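Local structure of probable fimbrial chaperone YadV (Escherichia coli K-12, 5GHU) at residues 121-126 against 209-214; 58-61 against 67-70. The protein acts as a periplasmic protein-folding chaperone of the chaperone-usher pathway, probably escorting pilin subunits for the assembly of fimbriae. All coordinates share one frame; numbering follows the deposited sequence.

Contact 1: 121-126 against 209-214; sequences FYRPDG and INDFGG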
ATOM      1  N   PHE A 121       3.593   0.865   6.261  1.00 18.23           N
ATOM      2  CA  PHE A 121       2.653   1.640   7.067  1.00 16.96           C
ATOM      3  C   PHE A 121       3.218   1.782   8.444  1.00 21.17           C
ATOM      4  O   PHE A 121       3.411   0.755   9.146  1.00 20.59           O
ATOM      5  CB  PHE A 121       1.263   0.950   7.141  1.00 20.94           C
ATOM      6  CG  PHE A 121       0.599   0.810   5.796  1.00 18.21           C
ATOM      7  CD1 PHE A 121      -0.104   1.851   5.278  1.00 18.97           C
ATOM      8  CD2 PHE A 121       0.694  -0.375   5.047  1.00 20.03           C
ATOM      9  CE1 PHE A 121      -0.751   1.742   4.025  1.00 20.34           C
ATOM     10  CE2 PHE A 121       0.087  -0.466   3.740  1.00 22.61           C
ATOM     11  CZ  PHE A 121      -0.645   0.579   3.255  1.00 21.03           C
ATOM     12  N   TYR A 122       3.483   3.027   8.829  1.00 17.82           N
ATOM     13  CA  TYR A 122       3.917   3.328  10.197  1.00 17.13           C
ATOM     14  C   TYR A 122       2.667   3.464  11.070  1.00 20.04           C
ATOM     15  O   TYR A 122       1.798   4.317  10.801  1.00 20.03           O
ATOM     16  CB  TYR A 122       4.762   4.613  10.209  1.00 19.61           C
ATOM     17  CG  TYR A 122       5.272   4.898  11.605  1.00 20.59           C
ATOM     18  CD1 TYR A 122       6.414   4.278  12.077  1.00 23.58           C
ATOM     19  CD2 TYR A 122       4.622   5.824  12.409  1.00 22.19           C
ATOM     20  CE1 TYR A 122       6.906   4.588  13.356  1.00 24.21           C
ATOM     21  CE2 TYR A 122       5.122   6.162  13.662  1.00 22.96           C
ATOM     22  CZ  TYR A 122       6.234   5.523  14.126  1.00 25.39           C
ATOM     23  OH  TYR A 122       6.728   5.857  15.396  1.00 29.33           O
ATOM     24  N   ARG A 123       2.550   2.592  12.108  1.00 18.33           N
ATOM     25  CA  ARG A 123       1.325   2.492  12.880  1.00 17.50           C
ATOM     26  C   ARG A 123       1.629   2.824  14.346  1.00 18.20           C
ATOM     27  O   ARG A 123       2.185   2.003  15.077  1.00 19.44           O
ATOM     28  CB  ARG A 123       0.732   1.084  12.775  1.00 17.53           C
ATOM     29  CG  ARG A 123      -0.602   0.976  13.501  1.00 18.59           C
ATOM     30  CD  ARG A 123      -1.184  -0.438  13.357  1.00 17.77           C
ATOM     31  NE  ARG A 123      -1.562  -0.536  11.933  1.00 16.61           N
ATOM     32  CZ  ARG A 123      -1.687  -1.703  11.317  1.00 18.12           C
ATOM     33  NH1 ARG A 123      -1.562  -2.851  12.001  1.00 18.76           N
ATOM     34  NH2 ARG A 123      -1.963  -1.735  10.014  1.00 16.47           N
ATOM     35  N   PRO A 124       1.269   4.038  14.782  1.00 18.56           N
ATOM     36  CA  PRO A 124       1.373   4.327  16.222  1.00 19.89           C
ATOM     37  C   PRO A 124       0.561   3.324  17.026  1.00 18.72           C
ATOM     38  O   PRO A 124      -0.531   2.934  16.620  1.00 20.78           O
ATOM     39  CB  PRO A 124       0.781   5.740  16.348  1.00 24.01           C
ATOM     40  CG  PRO A 124       0.956   6.350  14.923  1.00 22.15           C
ATOM     41  CD  PRO A 124       0.726   5.168  13.990  1.00 20.40           C
ATOM     42  N   ASP A 125       1.094   2.940  18.175  1.00 21.97           N
ATOM     43  CA  ASP A 125       0.355   2.050  19.064  1.00 23.06           C
ATOM     44  C   ASP A 125      -0.878   2.777  19.598  1.00 21.73           C
ATOM     45  O   ASP A 125      -0.840   4.006  19.795  1.00 23.75           O
ATOM     46  CB  ASP A 125       1.221   1.694  20.269  1.00 22.86           C
ATOM     47  CG  ASP A 125       2.322   0.688  19.978  1.00 22.25           C
ATOM     48  OD1 ASP A 125       2.625   0.356  18.841  1.00 25.99           O
ATOM     49  OD2 ASP A 125       2.871   0.161  20.929  1.00 23.46           O
ATOM     50  N   GLY A 126      -1.920   2.009  19.907  1.00 21.02           N
ATOM     51  CA  GLY A 126      -3.080   2.525  20.591  1.00 23.19           C
ATOM     52  C   GLY A 126      -4.140   3.206  19.748  1.00 22.12           C
ATOM     53  O   GLY A 126      -5.005   3.871  20.328  1.00 24.84           O
ATOM     54  N   ILE A 209      -7.209  -4.780   1.351  1.00 17.60           N
ATOM     55  CA  ILE A 209      -6.015  -5.603   1.600  1.00 18.25           C
ATOM     56  C   ILE A 209      -5.635  -5.498   3.056  1.00 19.09           C
ATOM     57  O   ILE A 209      -5.545  -4.408   3.596  1.00 20.45           O
ATOM     58  CB  ILE A 209      -4.815  -5.130   0.743  1.00 18.75           C
ATOM     59  CG1 ILE A 209      -5.267  -5.160  -0.724  1.00 21.77           C
ATOM     60  CG2 ILE A 209      -3.616  -6.102   0.978  1.00 22.84           C
ATOM     61  CD1 ILE A 209      -4.259  -4.451  -1.640  1.00 22.48           C
ATOM     62  N   ASN A 210      -5.477  -6.656   3.698  1.00 17.08           N
ATOM     63  CA  ASN A 210      -5.116  -6.624   5.102  1.00 16.50           C
ATOM     64  C   ASN A 210      -3.607  -6.558   5.331  1.00 20.09           C
ATOM     65  O   ASN A 210      -2.804  -6.422   4.402  1.00 18.73           O
ATOM     66  CB  ASN A 210      -5.762  -7.802   5.858  1.00 16.69           C
ATOM     67  CG  ASN A 210      -5.123  -9.140   5.512  1.00 20.42           C
ATOM     68  OD1 ASN A 210      -3.982  -9.210   5.127  1.00 19.97           O
ATOM     69  ND2 ASN A 210      -5.918 -10.231   5.613  1.00 26.27           N
ATOM     70  N   ASP A 211      -3.200  -6.552   6.604  1.00 16.53           N
ATOM     71  CA  ASP A 211      -1.773  -6.353   6.920  1.00 18.92           C
ATOM     72  C   ASP A 211      -0.845  -7.387   6.320  1.00 19.85           C
ATOM     73  O   ASP A 211       0.383  -7.168   6.210  1.00 21.44           O
ATOM     74  CB  ASP A 211      -1.525  -6.400   8.434  1.00 16.92           C
ATOM     75  CG  ASP A 211      -2.029  -5.167   9.190  1.00 20.06           C
ATOM     76  OD1 ASP A 211      -2.297  -4.120   8.564  1.00 20.27           O
ATOM     77  OD2 ASP A 211      -2.063  -5.238  10.448  1.00 19.07           O
ATOM     78  N   PHE A 212      -1.423  -8.527   5.981  1.00 20.93           N
ATOM     79  CA  PHE A 212      -0.678  -9.716   5.583  1.00 23.34           C
ATOM     80  C   PHE A 212      -0.825  -9.903   4.100  1.00 26.10           C
ATOM     81  O   PHE A 212      -0.370 -10.939   3.555  1.00 31.24           O
ATOM     82  CB  PHE A 212      -1.191 -10.949   6.405  1.00 22.38           C
ATOM     83  CG  PHE A 212      -1.382 -10.621   7.871  1.00 22.67           C
ATOM     84  CD1 PHE A 212      -0.294 -10.537   8.714  1.00 35.02           C
ATOM     85  CD2 PHE A 212      -2.637 -10.277   8.376  1.00 28.62           C
ATOM     86  CE1 PHE A 212      -0.474 -10.168  10.064  1.00 34.87           C
ATOM     87  CE2 PHE A 212      -2.800  -9.879   9.726  1.00 29.35           C
ATOM     88  CZ  PHE A 212      -1.720  -9.824  10.542  1.00 30.55           C
ATOM     89  N   GLY A 213      -1.488  -8.945   3.444  1.00 21.11           N
ATOM     90  CA  GLY A 213      -1.662  -8.986   1.994  1.00 22.13           C
ATOM     91  C   GLY A 213      -2.878  -9.742   1.531  1.00 25.18           C
ATOM     92  O   GLY A 213      -3.100  -9.801   0.293  1.00 27.59           O
ATOM     93  N   GLY A 214      -3.658 -10.250   2.477  1.00 23.53           N
ATOM     94  CA  GLY A 214      -4.857 -11.053   2.220  1.00 23.48           C
ATOM     95  C   GLY A 214      -6.046 -10.141   1.957  1.00 20.80           C
ATOM     96  O   GLY A 214      -5.985  -8.927   2.172  1.00 23.78           O
TER
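Arg123 and Asp211 meet in an end-on, two-nitrogen salt bridge. NH1 of Arg123 donates to OD2 of Asp211 at 2.9 Å, and NH2 of Arg123 to OD1 of Asp211 at 2.8 Å, so each carboxylate oxygen has its own N-H. Both bonds are almost straight (170° and 175°), and both oxygens are met on the syn side. They lie practically in the guanidinium plane, while the carboxylate plane is turned 24° from it. Because the grip is end-on, NE is left to bond Glu85 OE2 in a further salt bridge, and NH2 has another hydrogen bond outside the two segments. Set between two acids, the guanidinium charge is likely to favour the ionised form of both carboxylates. Arg123 ends strand 114-123 of the N-terminal domain and Asp211 sits in a loop of the C-terminal domain, consistent with the interdomain salt-bridge cluster known from PapD-like chaperones. Asp211 occupies a type I turn from Asn210 to Gly213. There Asn210 OD1 accepts Phe212 N at 2.8 Å, making an Asx turn, and Gly214 N at 2.9 Å, the two donors reaching it from opposite faces of the amide.

Contact 2: 58-61 against 67-70; sequences PVSR and GQTI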
ATOM      1  N   PRO A  58      22.145  -0.309   2.936  1.00 39.47           N
ATOM      2  CA  PRO A  58      21.506   0.408   1.838  1.00 32.98           C
ATOM      3  C   PRO A  58      21.920  -0.138   0.479  1.00 38.25           C
ATOM      4  O   PRO A  58      21.162  -0.009  -0.484  1.00 38.06           O
ATOM      5  CB  PRO A  58      21.994   1.842   2.038  1.00 41.21           C
ATOM      6  CG  PRO A  58      23.285   1.687   2.740  1.00 46.81           C
ATOM      7  CD  PRO A  58      23.089   0.535   3.670  1.00 41.93           C
ATOM      8  N   VAL A  59      23.115  -0.725   0.401  1.00 37.79           N
ATOM      9  CA  VAL A  59      23.552  -1.397  -0.804  1.00 37.32           C
ATOM     10  C   VAL A  59      24.114  -2.754  -0.446  1.00 39.10           C
ATOM     11  O   VAL A  59      24.893  -2.894   0.498  1.00 43.98           O
ATOM     12  CB  VAL A  59      24.622  -0.601  -1.574  1.00 41.68           C
ATOM     13  CG1 VAL A  59      25.041  -1.398  -2.778  1.00 40.86           C
ATOM     14  CG2 VAL A  59      24.078   0.740  -1.983  1.00 45.74           C
ATOM     15  N   SER A  60      23.679  -3.781  -1.160  1.00 43.95           N
ATOM     16  CA  SER A  60      24.271  -5.086  -0.952  1.00 41.42           C
ATOM     17  C   SER A  60      24.468  -5.826  -2.260  1.00 47.08           C
ATOM     18  O   SER A  60      23.832  -5.514  -3.268  1.00 44.22           O
ATOM     19  CB  SER A  60      23.414  -5.921   0.012  1.00 45.89           C
ATOM     20  OG  SER A  60      22.045  -5.722  -0.202  1.00 43.51           O
ATOM     21  N   ARG A  61      25.408  -6.776  -2.246  1.00 45.16           N
ATOM     22  CA  ARG A  61      25.559  -7.731  -3.325  1.00 38.55           C
ATOM     23  C   ARG A  61      24.846  -9.019  -2.924  1.00 45.31           C
ATOM     24  O   ARG A  61      25.218  -9.639  -1.929  1.00 48.82           O
ATOM     25  CB  ARG A  61      27.047  -8.002  -3.618  1.00 44.40           C
ATOM     26  CG  ARG A  61      27.292  -8.954  -4.761  1.00 61.10           C
ATOM     27  CD  ARG A  61      28.739  -8.872  -5.285  1.00 78.48           C
ATOM     28  NE  ARG A  61      29.733  -8.679  -4.226  1.00 90.42           N
ATOM     29  CZ  ARG A  61      30.379  -7.533  -3.999  1.00100.00           C
ATOM     30  NH1 ARG A  61      30.142  -6.471  -4.760  1.00100.72           N
ATOM     31  NH2 ARG A  61      31.268  -7.446  -3.015  1.00104.36           N
ATOM     32  N   GLY A  67      20.029 -14.498  -0.451  1.00 33.82           N
ATOM     33  CA  GLY A  67      19.154 -13.391  -0.033  1.00 31.89           C
ATOM     34  C   GLY A  67      19.851 -12.464   0.944  1.00 34.40           C
ATOM     35  O   GLY A  67      21.038 -12.632   1.236  1.00 35.51           O
ATOM     36  N   GLN A  68      19.103 -11.490   1.456  1.00 33.96           N
ATOM     37  CA  GLN A  68      19.631 -10.448   2.308  1.00 32.50           C
ATOM     38  C   GLN A  68      18.469  -9.900   3.111  1.00 31.52           C
ATOM     39  O   GLN A  68      17.439  -9.543   2.544  1.00 29.77           O
ATOM     40  CB  GLN A  68      20.239  -9.319   1.460  1.00 33.93           C
ATOM     41  CG  GLN A  68      20.721  -8.100   2.248  1.00 34.00           C
ATOM     42  CD  GLN A  68      21.863  -8.447   3.168  1.00 42.79           C
ATOM     43  OE1 GLN A  68      22.892  -8.977   2.721  1.00 43.34           O
ATOM     44  NE2 GLN A  68      21.695  -8.180   4.455  1.00 38.66           N
ATOM     45  N   THR A  69      18.632  -9.826   4.423  1.00 30.38           N
ATOM     46  CA  THR A  69      17.657  -9.136   5.251  1.00 28.78           C
ATOM     47  C   THR A  69      18.008  -7.660   5.369  1.00 29.98           C
ATOM     48  O   THR A  69      19.151  -7.313   5.642  1.00 31.52           O
ATOM     49  CB  THR A  69      17.587  -9.760   6.629  1.00 29.99           C
ATOM     50  OG1 THR A  69      17.144 -11.099   6.458  1.00 32.85           O
ATOM     51  CG2 THR A  69      16.551  -9.032   7.492  1.00 31.62           C
ATOM     52  N   ILE A  70      16.994  -6.795   5.176  1.00 27.89           N
ATOM     53  CA  ILE A  70      17.188  -5.350   5.298  1.00 30.10           C
ATOM     54  C   ILE A  70      16.537  -4.910   6.601  1.00 29.02           C
ATOM     55  O   ILE A  70      15.385  -5.202   6.839  1.00 28.06           O
ATOM     56  CB  ILE A  70      16.560  -4.585   4.120  1.00 27.64           C
ATOM     57  CG1 ILE A  70      17.119  -5.123   2.795  1.00 27.29           C
ATOM     58  CG2 ILE A  70      16.774  -3.057   4.249  1.00 29.89           C
ATOM     59  CD1 ILE A  70      18.654  -4.974   2.584  1.00 30.03           C
TER
HETATM   60  O   HOH W   1      24.112  -9.989   0.556  1.00 51.29           O
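The hairpin formed by strands 53-62 and 67-74 belongs to the immunoglobulin-like N-terminal domain, and residues 58-61 and 67-70 form a widely spaced part of it. The evidence is the separation of the backbones: CA of Ser60 and CA of Gln68, the closest such pair here, are 7.8 Å apart, so the strands meet through side chains and a water instead of direct backbone pairing. OG of Ser60 lies 3.7 Å from CG of Gln68, a van der Waals contact of a hydroxyl against a methylene. The same OG stands 4.5 Å from CD1 of Ile70, at the margin of contact. Gln68 leaves its backbone with CG anti to N (chi1 175°), which directs the chain at Ser60, and a bend at chi2 (64°) lays the amide alongside its own strand. Water 1 donates to both OE1 of Gln68 and O of Arg61, at 2.7 Å each, and so bridges the two strands. At the other end NE2 of Gln68 donates to O of Thr69 at 2.9 Å, nearly straight (166°) but from above the carbonyl plane. Both ends of the amide are held, which probably fixes its orientation. Shortening Gln68 to an alanine would probably leave the water without its second acceptor and O of Thr69 without the amide donor, and open a gap beside the Ser60 hydroxyl. Outward of the pair, Ser60 bonds through its backbone to Val33 of strand 31-38, and Gln68 and Ile70 to Leu23 and Val21 of strand 19-25, while Ile70 also packs on Ala55 and Pro57.

Contact 2 comes first along the chain and is complete before contact 1 opens. Their centres lie about 24 Å apart and their nearest atoms about 13 Å, so they do not touch. They share the beta-sheet framework of the immunoglobulin-like N-terminal domain: contact 2 joins its neighbouring strands 53-62 and 67-74, and contact 1 reaches it through strand 114-123, separated from strand 53-62 by strands 31-38 and 86-95. Contact 2 is therefore local, linking segments close in sequence within one domain. Contact 1 spans 82 intervening residues to the loop between strands 203-209 and 215-221, and so is likely to bear on how the two domains are set against each other in this monomer.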